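Local coordinates for CRISPR-associated protein,CRISPR-associated endonuclease Cas9 (Corynebacterium diphtheriae, PDB 6JOO) that is an RNA-guided, magnesium-dependent DNA endonuclease of CRISPR antiviral immunity that cuts target DNA matching its guide, at residues Ala764-Arg769 and Gln797-Leu802; Ser828-Asp833 and Asn893-Asp898; Gly852-Ser857 and Gly887-Val892. All blocks are in the same frame, centred on the assembly; numbering follows the deposited sequence.

Contact 1. Residues Ala764-Arg769 and Gln797-Leu802. With nucleotides of chain C.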
loop_
_atom_site.group_PDB
_atom_site.type_symbol
_atom_site.label_atom_id
_atom_site.label_comp_id
_atom_site.label_asym_id
_atom_site.label_seq_id
_atom_site.Cartn_x
_atom_site.Cartn_y
_atom_site.Cartn_z
ATOM N N ALA A 764 -31.973 12.986 24.777
ATOM C CA ALA A 764 -31.631 12.951 23.364
ATOM C C ALA A 764 -30.255 12.321 23.177
ATOM O O ALA A 764 -29.456 12.235 24.113
ATOM C CB ALA A 764 -31.648 14.358 22.751
ATOM N N PHE A 765 -29.982 11.888 21.947
ATOM C CA PHE A 765 -28.732 11.223 21.603
ATOM C C PHE A 765 -28.012 12.014 20.519
ATOM O O PHE A 765 -28.597 12.326 19.479
ATOM C CB PHE A 765 -28.982 9.786 21.140
ATOM C CG PHE A 765 -29.601 8.910 22.192
ATOM C CD1 PHE A 765 -28.814 8.307 23.156
ATOM C CD2 PHE A 765 -30.969 8.687 22.215
ATOM C CE1 PHE A 765 -29.376 7.499 24.125
ATOM C CE2 PHE A 765 -31.538 7.880 23.180
ATOM C CZ PHE A 765 -30.739 7.286 24.136
ATOM N N ALA A 766 -26.750 12.332 20.772
ATOM C CA ALA A 766 -25.898 13.062 19.848
ATOM C C ALA A 766 -24.650 12.240 19.551
ATOM O O ALA A 766 -24.406 11.191 20.155
ATOM C CB ALA A 766 -25.511 14.431 20.419
HETATM N N MSE A 767 -23.843 12.746 18.626
HETATM C CA MSE A 767 -22.685 12.010 18.137
HETATM C C MSE A 767 -21.487 12.928 17.931
HETATM O O MSE A 767 -21.623 14.039 17.420
HETATM C CB MSE A 767 -23.040 11.301 16.832
HETATM C CG MSE A 767 -21.877 10.631 16.139
HETATM SE SE MSE A 767 -22.276 10.279 14.267
HETATM C CE MSE A 767 -21.845 8.384 14.242
ATOM N N LEU A 768 -20.309 12.459 18.330
ATOM C CA LEU A 768 -19.064 13.205 18.179
ATOM C C LEU A 768 -18.146 12.422 17.251
ATOM O O LEU A 768 -17.685 11.330 17.602
ATOM C CB LEU A 768 -18.401 13.438 19.534
ATOM C CG LEU A 768 -16.966 13.961 19.489
ATOM C CD1 LEU A 768 -16.922 15.332 18.844
ATOM C CD2 LEU A 768 -16.379 14.001 20.889
ATOM N N ARG A 769 -17.879 12.975 16.071
ATOM C CA ARG A 769 -16.998 12.340 15.097
ATOM C C ARG A 769 -15.564 12.766 15.390
ATOM O O ARG A 769 -15.207 13.933 15.204
ATOM C CB ARG A 769 -17.408 12.715 13.677
ATOM C CG ARG A 769 -18.842 12.353 13.336
ATOM C CD ARG A 769 -19.176 12.735 11.905
ATOM N NE ARG A 769 -18.949 14.152 11.638
ATOM C CZ ARG A 769 -19.171 14.729 10.463
ATOM N NH1 ARG A 769 -19.629 14.012 9.446
ATOM N NH2 ARG A 769 -18.933 16.022 10.300
ATOM N N GLN A 797 -16.600 21.070 15.079
ATOM C CA GLN A 797 -17.462 20.545 14.029
ATOM C C GLN A 797 -18.640 19.750 14.576
ATOM O O GLN A 797 -19.476 19.296 13.788
ATOM C CB GLN A 797 -16.651 19.664 13.078
ATOM C CG GLN A 797 -15.601 20.406 12.274
ATOM C CD GLN A 797 -16.186 21.169 11.101
ATOM O OE1 GLN A 797 -16.536 20.582 10.075
ATOM N NE2 GLN A 797 -16.284 22.487 11.242
ATOM N N ALA A 798 -18.725 19.567 15.893
ATOM C CA ALA A 798 -19.781 18.751 16.474
ATOM C C ALA A 798 -21.124 19.474 16.421
ATOM O O ALA A 798 -21.201 20.694 16.250
ATOM C CB ALA A 798 -19.447 18.383 17.922
ATOM N N GLU A 799 -22.196 18.694 16.562
ATOM C CA GLU A 799 -23.533 19.263 16.668
ATOM C C GLU A 799 -23.596 20.213 17.856
ATOM O O GLU A 799 -23.145 19.879 18.955
ATOM C CB GLU A 799 -24.564 18.146 16.813
ATOM C CG GLU A 799 -25.986 18.601 17.054
ATOM C CD GLU A 799 -26.988 17.485 16.805
ATOM O OE1 GLU A 799 -27.841 17.643 15.905
ATOM O OE2 GLU A 799 -26.910 16.442 17.493
ATOM N N LYS A 800 -24.141 21.410 17.625
ATOM C CA LYS A 800 -24.059 22.467 18.631
ATOM C C LYS A 800 -24.710 22.044 19.943
ATOM O O LYS A 800 -24.229 22.399 21.026
ATOM C CB LYS A 800 -24.693 23.750 18.093
ATOM C CG LYS A 800 -24.942 24.801 19.156
ATOM C CD LYS A 800 -25.244 26.162 18.564
ATOM C CE LYS A 800 -25.470 27.184 19.669
ATOM N NZ LYS A 800 -25.524 28.579 19.146
ATOM N N LYS A 801 -25.797 21.271 19.864
ATOM C CA LYS A 801 -26.465 20.788 21.069
ATOM C C LYS A 801 -25.512 19.995 21.955
ATOM O O LYS A 801 -25.514 20.153 23.182
ATOM C CB LYS A 801 -27.671 19.930 20.681
ATOM C CG LYS A 801 -28.090 18.928 21.743
ATOM C CD LYS A 801 -28.760 17.704 21.130
ATOM C CE LYS A 801 -30.052 18.070 20.417
ATOM N NZ LYS A 801 -30.731 16.871 19.850
ATOM N N LEU A 802 -24.683 19.143 21.345
ATOM C CA LEU A 802 -23.750 18.326 22.116
ATOM C C LEU A 802 -22.657 19.178 22.748
ATOM O O LEU A 802 -22.172 18.861 23.842
ATOM C CB LEU A 802 -23.139 17.247 21.219
ATOM C CG LEU A 802 -22.146 16.270 21.849
ATOM C CD1 LEU A 802 -22.791 15.540 23.012
ATOM C CD2 LEU A 802 -21.613 15.278 20.820
ATOM P P DT C 4 -18.263 16.114 6.708
ATOM O OP1 DT C 4 -17.371 16.703 7.729
ATOM O OP2 DT C 4 -19.583 15.577 7.093
ATOM O "O5'" DT C 4 -18.472 17.202 5.557
ATOM C "C5'" DT C 4 -17.344 17.860 5.002
ATOM C "C4'" DT C 4 -17.757 18.821 3.901
ATOM O "O4'" DT C 4 -18.453 18.102 2.849
ATOM C "C3'" DT C 4 -18.686 19.952 4.338
ATOM O "O3'" DT C 4 -18.222 21.178 3.812
ATOM C "C2'" DT C 4 -20.044 19.560 3.750
ATOM C "C1'" DT C 4 -19.639 18.789 2.505
ATOM N N1 DT C 4 -20.657 17.774 2.066
ATOM C C2 DT C 4 -21.263 17.901 0.835
ATOM O O2 DT C 4 -21.024 18.812 0.062
ATOM N N3 DT C 4 -22.169 16.914 0.538
ATOM C C4 DT C 4 -22.519 15.833 1.329
ATOM O O4 DT C 4 -23.344 14.996 0.973
ATOM C C5 DT C 4 -21.847 15.759 2.602
ATOM C C7 DT C 4 -22.144 14.632 3.547
ATOM C C6 DT C 4 -20.961 16.722 2.904
#
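OP2 of nucleotide DT4 in DNA chain C takes two N-H groups from the guanidinium of R769. NH1 of R769 lies 2.8 Å from OP2 of DT4 in a fairly straight bond, 160° at the hydrogen, while NH2 of R769 adds a weak one to the same OP2 at 3.3 Å. A further weak bond joins NH2 of R769 to OP1 of DT4. The guanidinium thus meets both non-bridging oxygens, with OP2 at its edge and in its plane. The side chain runs extended to CD and then bends (chi3 -57°), turning NE away from that line. NH1 is also within reach of strand 847-855, so the arginine that holds the phosphate group is itself set against a second strand.

R769 sits on strand 764-771, an outer strand of the three-stranded antiparallel sheet in the Topo-homology region of Cas9, and the residues before it carry helix 800-808 on one face of that sheet. L802 does most of the packing. Its CB lies 3.8 Å from CB of A766; CG, anti to the backbone N (chi1 -179°), and CD1 also lie near this methyl. The other branch, CD2 of L802, meets the backbone O of M767 at 3.6 Å and CB of L768 at 3.9 Å. Before the helix, CB of A798 meets CD1 of L768 at 4.1 Å. Two charged chains border the apolar patch near A764 and A766: OE2 of E799, whose residue is at the helix N-cap position, lies 3.8 Å from CB of A766, and NZ of K801 reaches CB of A764. F765 and M767 point the other way, against helix 892-898.

Contact 2. Residues Ser828-Asp833 and Asn893-Asp898. With nucleotides of chain D.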
loop_
_atom_site.group_PDB
_atom_site.type_symbol
_atom_site.label_atom_id
_atom_site.label_comp_id
_atom_site.label_asym_id
_atom_site.label_seq_id
_atom_site.Cartn_x
_atom_site.Cartn_y
_atom_site.Cartn_z
ATOM N N SER A 828 -39.340 -0.347 12.677
ATOM C CA SER A 828 -40.789 -0.225 12.569
ATOM C C SER A 828 -41.242 1.223 12.694
ATOM O O SER A 828 -42.214 1.625 12.047
ATOM C CB SER A 828 -41.472 -1.091 13.628
ATOM O OG SER A 828 -41.133 -0.670 14.938
ATOM N N LYS A 829 -40.544 2.027 13.496
ATOM C CA LYS A 829 -40.997 3.377 13.802
ATOM C C LYS A 829 -40.205 4.476 13.106
ATOM O O LYS A 829 -40.721 5.591 12.972
ATOM C CB LYS A 829 -40.950 3.618 15.317
ATOM C CG LYS A 829 -41.969 2.807 16.105
ATOM C CD LYS A 829 -41.718 2.893 17.604
ATOM C CE LYS A 829 -41.006 1.649 18.119
ATOM N NZ LYS A 829 -40.659 1.770 19.564
ATOM N N ILE A 830 -38.985 4.198 12.651
ATOM C CA ILE A 830 -38.074 5.229 12.173
ATOM C C ILE A 830 -37.671 5.033 10.721
ATOM O O ILE A 830 -36.909 5.847 10.190
ATOM C CB ILE A 830 -36.816 5.315 13.061
ATOM C CG1 ILE A 830 -36.034 4.002 12.979
ATOM C CG2 ILE A 830 -37.196 5.608 14.500
ATOM C CD1 ILE A 830 -34.821 3.957 13.860
ATOM N N ALA A 831 -38.142 3.975 10.065
ATOM C CA ALA A 831 -37.758 3.737 8.679
ATOM C C ALA A 831 -38.303 4.832 7.769
ATOM O O ALA A 831 -39.458 5.251 7.893
ATOM C CB ALA A 831 -38.260 2.370 8.206
ATOM N N THR A 832 -37.460 5.300 6.853
ATOM C CA THR A 832 -37.910 6.239 5.840
ATOM C C THR A 832 -38.746 5.503 4.795
ATOM O O THR A 832 -38.853 4.275 4.798
ATOM C CB THR A 832 -36.723 6.948 5.185
ATOM O OG1 THR A 832 -35.876 5.985 4.545
ATOM C CG2 THR A 832 -35.914 7.710 6.229
ATOM N N ASP A 833 -39.357 6.275 3.894
ATOM C CA ASP A 833 -40.245 5.674 2.905
ATOM C C ASP A 833 -39.491 4.725 1.983
ATOM O O ASP A 833 -39.991 3.643 1.653
ATOM C CB ASP A 833 -40.954 6.764 2.103
ATOM C CG ASP A 833 -42.138 7.356 2.848
ATOM O OD1 ASP A 833 -42.425 6.893 3.972
ATOM O OD2 ASP A 833 -42.784 8.282 2.313
ATOM N N ASN A 893 -30.128 11.170 16.596
ATOM C CA ASN A 893 -31.076 11.298 17.699
ATOM C C ASN A 893 -32.344 10.498 17.439
ATOM O O ASN A 893 -32.870 9.847 18.349
ATOM C CB ASN A 893 -31.414 12.766 17.944
ATOM C CG ASN A 893 -32.324 12.954 19.140
ATOM O OD1 ASN A 893 -32.310 12.146 20.068
ATOM N ND2 ASN A 893 -33.128 14.012 19.121
ATOM N N LYS A 894 -32.852 10.533 16.206
ATOM C CA LYS A 894 -34.052 9.768 15.885
ATOM C C LYS A 894 -33.786 8.270 15.964
ATOM O O LYS A 894 -34.613 7.510 16.481
ATOM C CB LYS A 894 -34.559 10.153 14.495
ATOM C CG LYS A 894 -35.898 9.539 14.117
ATOM C CD LYS A 894 -36.237 9.829 12.661
ATOM C CE LYS A 894 -37.663 9.409 12.329
ATOM N NZ LYS A 894 -37.956 9.578 10.876
ATOM N N LEU A 895 -32.623 7.836 15.476
ATOM C CA LEU A 895 -32.314 6.410 15.413
ATOM C C LEU A 895 -32.178 5.804 16.803
ATOM O O LEU A 895 -32.724 4.732 17.083
ATOM C CB LEU A 895 -31.031 6.197 14.608
ATOM C CG LEU A 895 -30.415 4.799 14.605
ATOM C CD1 LEU A 895 -31.282 3.833 13.827
ATOM C CD2 LEU A 895 -29.009 4.829 14.034
ATOM N N PHE A 896 -31.444 6.474 17.690
ATOM C CA PHE A 896 -31.149 5.895 18.993
ATOM C C PHE A 896 -32.299 6.066 19.973
ATOM O O PHE A 896 -32.402 5.306 20.943
ATOM C CB PHE A 896 -29.872 6.515 19.558
ATOM C CG PHE A 896 -28.626 6.058 18.861
ATOM C CD1 PHE A 896 -28.492 4.740 18.464
ATOM C CD2 PHE A 896 -27.596 6.944 18.588
ATOM C CE1 PHE A 896 -27.353 4.309 17.823
ATOM C CE2 PHE A 896 -26.453 6.518 17.941
ATOM C CZ PHE A 896 -26.333 5.199 17.558
ATOM N N SER A 897 -33.171 7.043 19.735
ATOM C CA SER A 897 -34.277 7.273 20.656
ATOM C C SER A 897 -35.392 6.258 20.450
ATOM O O SER A 897 -35.967 5.756 21.421
ATOM C CB SER A 897 -34.803 8.696 20.491
ATOM O OG SER A 897 -33.766 9.639 20.701
ATOM N N ASP A 898 -35.703 5.937 19.193
ATOM C CA ASP A 898 -36.842 5.089 18.862
ATOM C C ASP A 898 -36.452 3.857 18.050
ATOM O O ASP A 898 -37.337 3.172 17.523
ATOM C CB ASP A 898 -37.897 5.900 18.099
ATOM C CG ASP A 898 -38.379 7.115 18.877
ATOM O OD1 ASP A 898 -38.542 7.011 20.111
ATOM O OD2 ASP A 898 -38.591 8.178 18.252
ATOM P P DA D 2 -34.886 10.969 9.240
ATOM O OP1 DA D 2 -35.653 9.706 9.304
ATOM O OP2 DA D 2 -33.443 10.989 9.569
ATOM O "O5'" DA D 2 -35.059 11.575 7.776
ATOM C "C5'" DA D 2 -36.303 11.482 7.110
ATOM C "C4'" DA D 2 -36.249 12.221 5.787
ATOM O "O4'" DA D 2 -35.689 13.537 5.994
ATOM C "C3'" DA D 2 -35.394 11.552 4.708
ATOM O "O3'" DA D 2 -36.193 11.256 3.580
ATOM C "C2'" DA D 2 -34.298 12.575 4.377
ATOM C "C1'" DA D 2 -34.868 13.883 4.906
ATOM N N9 DA D 2 -33.843 14.802 5.401
ATOM C C8 DA D 2 -33.230 14.753 6.619
ATOM N N7 DA D 2 -32.350 15.705 6.809
ATOM C C5 DA D 2 -32.385 16.434 5.636
ATOM C C6 DA D 2 -31.681 17.578 5.211
ATOM N N6 DA D 2 -30.766 18.199 5.964
ATOM N N1 DA D 2 -31.951 18.059 3.980
ATOM C C2 DA D 2 -32.867 17.431 3.232
ATOM N N3 DA D 2 -33.593 16.348 3.523
ATOM C C4 DA D 2 -33.302 15.895 4.752
ATOM O "O5'" DC D 1 -35.000 14.688 13.806
ATOM C "C5'" DC D 1 -34.749 13.722 12.791
ATOM C "C4'" DC D 1 -35.635 13.964 11.583
ATOM O "O4'" DC D 1 -35.707 15.378 11.313
ATOM C "C3'" DC D 1 -35.135 13.344 10.297
ATOM O "O3'" DC D 1 -35.625 12.027 10.192
ATOM C "C2'" DC D 1 -35.740 14.247 9.218
ATOM C "C1'" DC D 1 -35.904 15.595 9.929
ATOM N N1 DC D 1 -34.944 16.647 9.473
ATOM C C2 DC D 1 -35.029 17.160 8.171
ATOM O O2 DC D 1 -35.900 16.729 7.405
ATOM N N3 DC D 1 -34.152 18.121 7.786
ATOM C C4 DC D 1 -33.229 18.563 8.640
ATOM N N4 DC D 1 -32.386 19.509 8.216
ATOM C C5 DC D 1 -33.129 18.057 9.969
ATOM C C6 DC D 1 -33.998 17.112 10.339
ATOM P P DT D 3 -35.642 10.266 2.442
ATOM O OP1 DT D 3 -36.806 9.627 1.791
ATOM O OP2 DT D 3 -34.578 9.431 3.041
ATOM O "O5'" DT D 3 -34.960 11.247 1.390
ATOM C "C5'" DT D 3 -35.711 12.314 0.856
ATOM C "C4'" DT D 3 -34.817 13.259 0.084
ATOM O "O4'" DT D 3 -33.973 13.981 0.995
ATOM C "C3'" DT D 3 -33.871 12.585 -0.907
ATOM O "O3'" DT D 3 -34.319 12.829 -2.220
ATOM C "C2'" DT D 3 -32.498 13.233 -0.642
ATOM C "C1'" DT D 3 -32.828 14.383 0.301
ATOM N N1 DT D 3 -31.761 14.659 1.302
ATOM C C2 DT D 3 -30.949 15.757 1.143
ATOM O O2 DT D 3 -31.046 16.534 0.210
ATOM N N3 DT D 3 -30.008 15.917 2.127
ATOM C C4 DT D 3 -29.805 15.106 3.228
ATOM O O4 DT D 3 -28.933 15.331 4.061
ATOM C C5 DT D 3 -30.694 13.976 3.331
ATOM C C7 DT D 3 -30.570 13.024 4.482
ATOM C C6 DT D 3 -31.616 13.811 2.376
#
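A phosphate-contacting corner of the Cas9 C-terminal domain forms where I830, in the loop leading to helix 833-842, packs on L895, K894 and D898 of helix 892-898. I830 is the apolar centre. Its CD1 meets CD1 of L895 at 3.5 Å, the two side chains crossing obliquely, and also lies near CA of the same residue. The branch methyl CG2 touches two residues a turn apart: CB of D898 at 3.7 Å and the carbonyl O of K894 at 3.8 Å. CG1 takes the crowded position between the backbone N and carbonyl carbon (chi1 63°), leaving CG2 anti to the carbonyl carbon. At the margin, CE of K829 passes 4.0 Å from the backbone O of D898.

CG of K894 touches CG2 of I830, and the chain then runs on, extended throughout, to the DNA. NZ of K894 donates to OP1 of DA2 of chain D at 2.8 Å, with a weak bond to O3' of DC1 of the same chain at 3.4 Å. On the loop, CG2 of T832 touches the same OP1 of DA2 at 3.7 Å and also approaches the phosphate of DT3. Within helix 892-898, the carbonyl O of N893 accepts from both N and OG of S897.

The two segments therefore meet through van der Waals contact, while the charged reach is directed at the DNA backbone. Because the ammonium meets a non-bridging phosphate oxygen and, weakly, the bridging O3' of the same linkage, not a base, these interactions would not by themselves read sequence; the positive charge would partly offset that of the phosphate.

Contact 3. Residues Gly852-Ser857 and Gly887-Val892. With nucleotides of chain C; nucleotides of chain D.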
loop_
_atom_site.group_PDB
_atom_site.type_symbol
_atom_site.label_atom_id
_atom_site.label_comp_id
_atom_site.label_asym_id
_atom_site.label_seq_id
_atom_site.Cartn_x
_atom_site.Cartn_y
_atom_site.Cartn_z
ATOM N N GLY A 852 -20.260 4.650 7.342
ATOM C CA GLY A 852 -19.687 5.982 7.421
ATOM C C GLY A 852 -20.413 6.825 8.445
ATOM O O GLY A 852 -21.453 6.437 8.985
ATOM N N PHE A 853 -19.837 7.993 8.705
ATOM C CA PHE A 853 -20.425 9.015 9.569
ATOM C C PHE A 853 -20.775 10.180 8.646
ATOM O O PHE A 853 -19.938 11.034 8.351
ATOM C CB PHE A 853 -19.467 9.421 10.674
ATOM C CG PHE A 853 -18.847 8.259 11.393
ATOM C CD1 PHE A 853 -19.605 7.151 11.722
ATOM C CD2 PHE A 853 -17.501 8.270 11.727
ATOM C CE1 PHE A 853 -19.043 6.075 12.379
ATOM C CE2 PHE A 853 -16.931 7.197 12.386
ATOM C CZ PHE A 853 -17.703 6.097 12.712
ATOM N N PHE A 854 -22.027 10.200 8.186
ATOM C CA PHE A 854 -22.405 11.055 7.065
ATOM C C PHE A 854 -22.305 12.532 7.427
ATOM O O PHE A 854 -21.550 13.288 6.809
ATOM C CB PHE A 854 -23.820 10.700 6.608
ATOM C CG PHE A 854 -24.232 11.359 5.321
ATOM C CD1 PHE A 854 -23.793 10.862 4.104
ATOM C CD2 PHE A 854 -25.068 12.467 5.327
ATOM C CE1 PHE A 854 -24.171 11.462 2.918
ATOM C CE2 PHE A 854 -25.449 13.069 4.143
ATOM C CZ PHE A 854 -25.001 12.565 2.937
ATOM N N SER A 855 -23.077 12.960 8.414
ATOM C CA SER A 855 -23.092 14.351 8.838
ATOM C C SER A 855 -22.725 14.417 10.317
ATOM O O SER A 855 -22.583 13.373 10.968
ATOM C CB SER A 855 -24.473 14.960 8.595
ATOM O OG SER A 855 -25.332 14.649 9.675
ATOM N N PRO A 856 -22.552 15.616 10.886
ATOM C CA PRO A 856 -22.408 15.722 12.348
ATOM C C PRO A 856 -23.625 15.248 13.124
ATOM O O PRO A 856 -23.590 15.262 14.359
ATOM C CB PRO A 856 -22.164 17.221 12.572
ATOM C CG PRO A 856 -21.633 17.722 11.254
ATOM C CD PRO A 856 -22.246 16.880 10.190
ATOM N N SER A 857 -24.672 14.793 12.441
ATOM C CA SER A 857 -25.893 14.346 13.095
ATOM C C SER A 857 -26.525 13.139 12.416
ATOM O O SER A 857 -27.629 12.740 12.806
ATOM C CB SER A 857 -26.915 15.491 13.138
ATOM O OG SER A 857 -27.102 16.033 11.845
ATOM N N GLY A 887 -27.188 4.978 0.709
ATOM C CA GLY A 887 -27.595 4.167 1.839
ATOM C C GLY A 887 -28.551 4.911 2.751
ATOM O O GLY A 887 -28.885 6.082 2.553
ATOM N N TRP A 888 -29.004 4.189 3.770
ATOM C CA TRP A 888 -29.854 4.785 4.789
ATOM C C TRP A 888 -29.052 5.801 5.590
ATOM O O TRP A 888 -27.965 5.493 6.089
ATOM C CB TRP A 888 -30.423 3.702 5.703
ATOM C CG TRP A 888 -31.455 4.199 6.669
ATOM C CD1 TRP A 888 -32.165 5.359 6.585
ATOM C CD2 TRP A 888 -31.889 3.550 7.872
ATOM N NE1 TRP A 888 -33.017 5.473 7.657
ATOM C CE2 TRP A 888 -32.865 4.376 8.463
ATOM C CE3 TRP A 888 -31.547 2.351 8.507
ATOM C CZ2 TRP A 888 -33.502 4.042 9.657
ATOM C CZ3 TRP A 888 -32.181 2.023 9.694
ATOM C CH2 TRP A 888 -33.146 2.866 10.256
ATOM N N LEU A 889 -29.587 7.018 5.703
ATOM C CA LEU A 889 -28.907 8.140 6.347
ATOM C C LEU A 889 -29.754 8.642 7.513
ATOM O O LEU A 889 -30.239 9.782 7.496
ATOM C CB LEU A 889 -28.637 9.264 5.347
ATOM C CG LEU A 889 -27.855 8.868 4.088
ATOM C CD1 LEU A 889 -27.735 10.026 3.105
ATOM C CD2 LEU A 889 -26.476 8.347 4.454
ATOM N N PRO A 890 -29.937 7.825 8.550
ATOM C CA PRO A 890 -30.811 8.229 9.654
ATOM C C PRO A 890 -30.155 9.275 10.535
ATOM O O PRO A 890 -28.929 9.353 10.644
ATOM C CB PRO A 890 -31.032 6.924 10.421
ATOM C CG PRO A 890 -29.776 6.167 10.193
ATOM C CD PRO A 890 -29.289 6.528 8.817
ATOM N N ALA A 891 -30.991 10.094 11.165
ATOM C CA ALA A 891 -30.492 11.013 12.175
ATOM C C ALA A 891 -30.116 10.242 13.432
ATOM O O ALA A 891 -30.802 9.297 13.828
ATOM C CB ALA A 891 -31.536 12.080 12.502
ATOM N N VAL A 892 -29.013 10.654 14.057
ATOM C CA VAL A 892 -28.509 9.949 15.231
ATOM C C VAL A 892 -29.522 10.002 16.368
ATOM O O VAL A 892 -29.773 8.993 17.041
ATOM C CB VAL A 892 -27.147 10.534 15.644
ATOM C CG1 VAL A 892 -26.812 10.173 17.085
ATOM C CG2 VAL A 892 -26.064 10.047 14.689
ATOM P P DG C 3 -18.549 9.166 5.552
ATOM O OP1 DG C 3 -18.174 8.935 6.966
ATOM O OP2 DG C 3 -19.857 8.675 5.070
ATOM O "O5'" DG C 3 -18.479 10.732 5.196
ATOM C "C5'" DG C 3 -17.484 11.573 5.787
ATOM C "C4'" DG C 3 -17.216 12.801 4.919
ATOM O "O4'" DG C 3 -17.379 12.449 3.535
ATOM C "C3'" DG C 3 -18.132 13.990 5.177
ATOM O "O3'" DG C 3 -17.455 14.929 5.989
ATOM C "C2'" DG C 3 -18.407 14.580 3.793
ATOM C "C1'" DG C 3 -17.937 13.514 2.807
ATOM N N9 DG C 3 -19.014 12.976 1.992
ATOM C C8 DG C 3 -19.698 11.806 2.201
ATOM N N7 DG C 3 -20.616 11.576 1.308
ATOM C C5 DG C 3 -20.538 12.666 0.451
ATOM C C6 DG C 3 -21.288 12.971 -0.710
ATOM O O6 DG C 3 -22.202 12.317 -1.229
ATOM N N1 DG C 3 -20.885 14.172 -1.281
ATOM C C2 DG C 3 -19.885 14.976 -0.793
ATOM N N2 DG C 3 -19.637 16.096 -1.482
ATOM N N3 DG C 3 -19.175 14.704 0.292
ATOM C C4 DG C 3 -19.555 13.537 0.860
ATOM P P DT C 4 -18.263 16.114 6.708
ATOM O OP1 DT C 4 -17.371 16.703 7.729
ATOM O OP2 DT C 4 -19.583 15.577 7.093
ATOM O "O5'" DT C 4 -18.472 17.202 5.557
ATOM C "C5'" DT C 4 -17.344 17.860 5.002
ATOM C "C4'" DT C 4 -17.757 18.821 3.901
ATOM O "O4'" DT C 4 -18.453 18.102 2.849
ATOM C "C3'" DT C 4 -18.686 19.952 4.338
ATOM O "O3'" DT C 4 -18.222 21.178 3.812
ATOM C "C2'" DT C 4 -20.044 19.560 3.750
ATOM C "C1'" DT C 4 -19.639 18.789 2.505
ATOM N N1 DT C 4 -20.657 17.774 2.066
ATOM C C2 DT C 4 -21.263 17.901 0.835
ATOM O O2 DT C 4 -21.024 18.812 0.062
ATOM N N3 DT C 4 -22.169 16.914 0.538
ATOM C C4 DT C 4 -22.519 15.833 1.329
ATOM O O4 DT C 4 -23.344 14.996 0.973
ATOM C C5 DT C 4 -21.847 15.759 2.602
ATOM C C7 DT C 4 -22.144 14.632 3.547
ATOM C C6 DT C 4 -20.961 16.722 2.904
ATOM P P DA D 2 -34.886 10.969 9.240
ATOM O OP1 DA D 2 -35.653 9.706 9.304
ATOM O OP2 DA D 2 -33.443 10.989 9.569
ATOM O "O5'" DA D 2 -35.059 11.575 7.776
ATOM C "C5'" DA D 2 -36.303 11.482 7.110
ATOM C "C4'" DA D 2 -36.249 12.221 5.787
ATOM O "O4'" DA D 2 -35.689 13.537 5.994
ATOM C "C3'" DA D 2 -35.394 11.552 4.708
ATOM O "O3'" DA D 2 -36.193 11.256 3.580
ATOM C "C2'" DA D 2 -34.298 12.575 4.377
ATOM C "C1'" DA D 2 -34.868 13.883 4.906
ATOM N N9 DA D 2 -33.843 14.802 5.401
ATOM C C8 DA D 2 -33.230 14.753 6.619
ATOM N N7 DA D 2 -32.350 15.705 6.809
ATOM C C5 DA D 2 -32.385 16.434 5.636
ATOM C C6 DA D 2 -31.681 17.578 5.211
ATOM N N6 DA D 2 -30.766 18.199 5.964
ATOM N N1 DA D 2 -31.951 18.059 3.980
ATOM C C2 DA D 2 -32.867 17.431 3.232
ATOM N N3 DA D 2 -33.593 16.348 3.523
ATOM C C4 DA D 2 -33.302 15.895 4.752
#
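V892 and S857 are joined by a backbone hydrogen bond, V892 N to S857 O, 2.8 Å long and 169° at the hydrogen. The same carbonyl also receives a CA-H...O contact from A891 and lies against CB and CG2 of V892. S857 is steadied by an ST turn, its N donating to OG of S855.

The apolar contacts lie on both faces of the F854 ring. CD1 of L889 makes a CH-pi interaction over one face, 3.8 Å from the ring centroid, while CD2 of L889 touches CD1 of F854. Over the opposite face lies the methyl C7 of DT4 of chain C, 3.6 Å from CZ of F854, so the phenyl ring lies between L889 and this methyl.

Phosphates are held by main-chain N-H groups. F853 N donates to OP1 of DG3 of chain C, and A891 N to OP2 of DA2 of chain D at 3.1 Å; A891 is also the N-cap residue of helix 892-898.

In this part of the C-terminal domain, backbone hydrogen bonds tie strand 858-863 to G852 and to W888 and P890 of the loop. F853 packs on M767 of strand 764-771 and A752 of strand 749-757, and the W888 ring meets that of W848.

In the fold
The three contacts touch one another and each meets the bound DNA, consistent with a role in holding the PAM-containing duplex. Contacts 1 and 3 face chain C and contacts 2 and 3 chain D, so contact 3 reaches both strands. Its centre lies about 12 Å from the centres of each of the others, which are about 17 Å apart. R769 NH1 to F853 O, 3.2 Å, links contact 1 to contact 3, and F765 N to N893 OD1, 3.0 Å, links contact 1 to contact 2; both are probable hydrogen bonds. W888 packs against I830, T832 and L895, joining contact 3 to contact 2, whose chain loop encloses it.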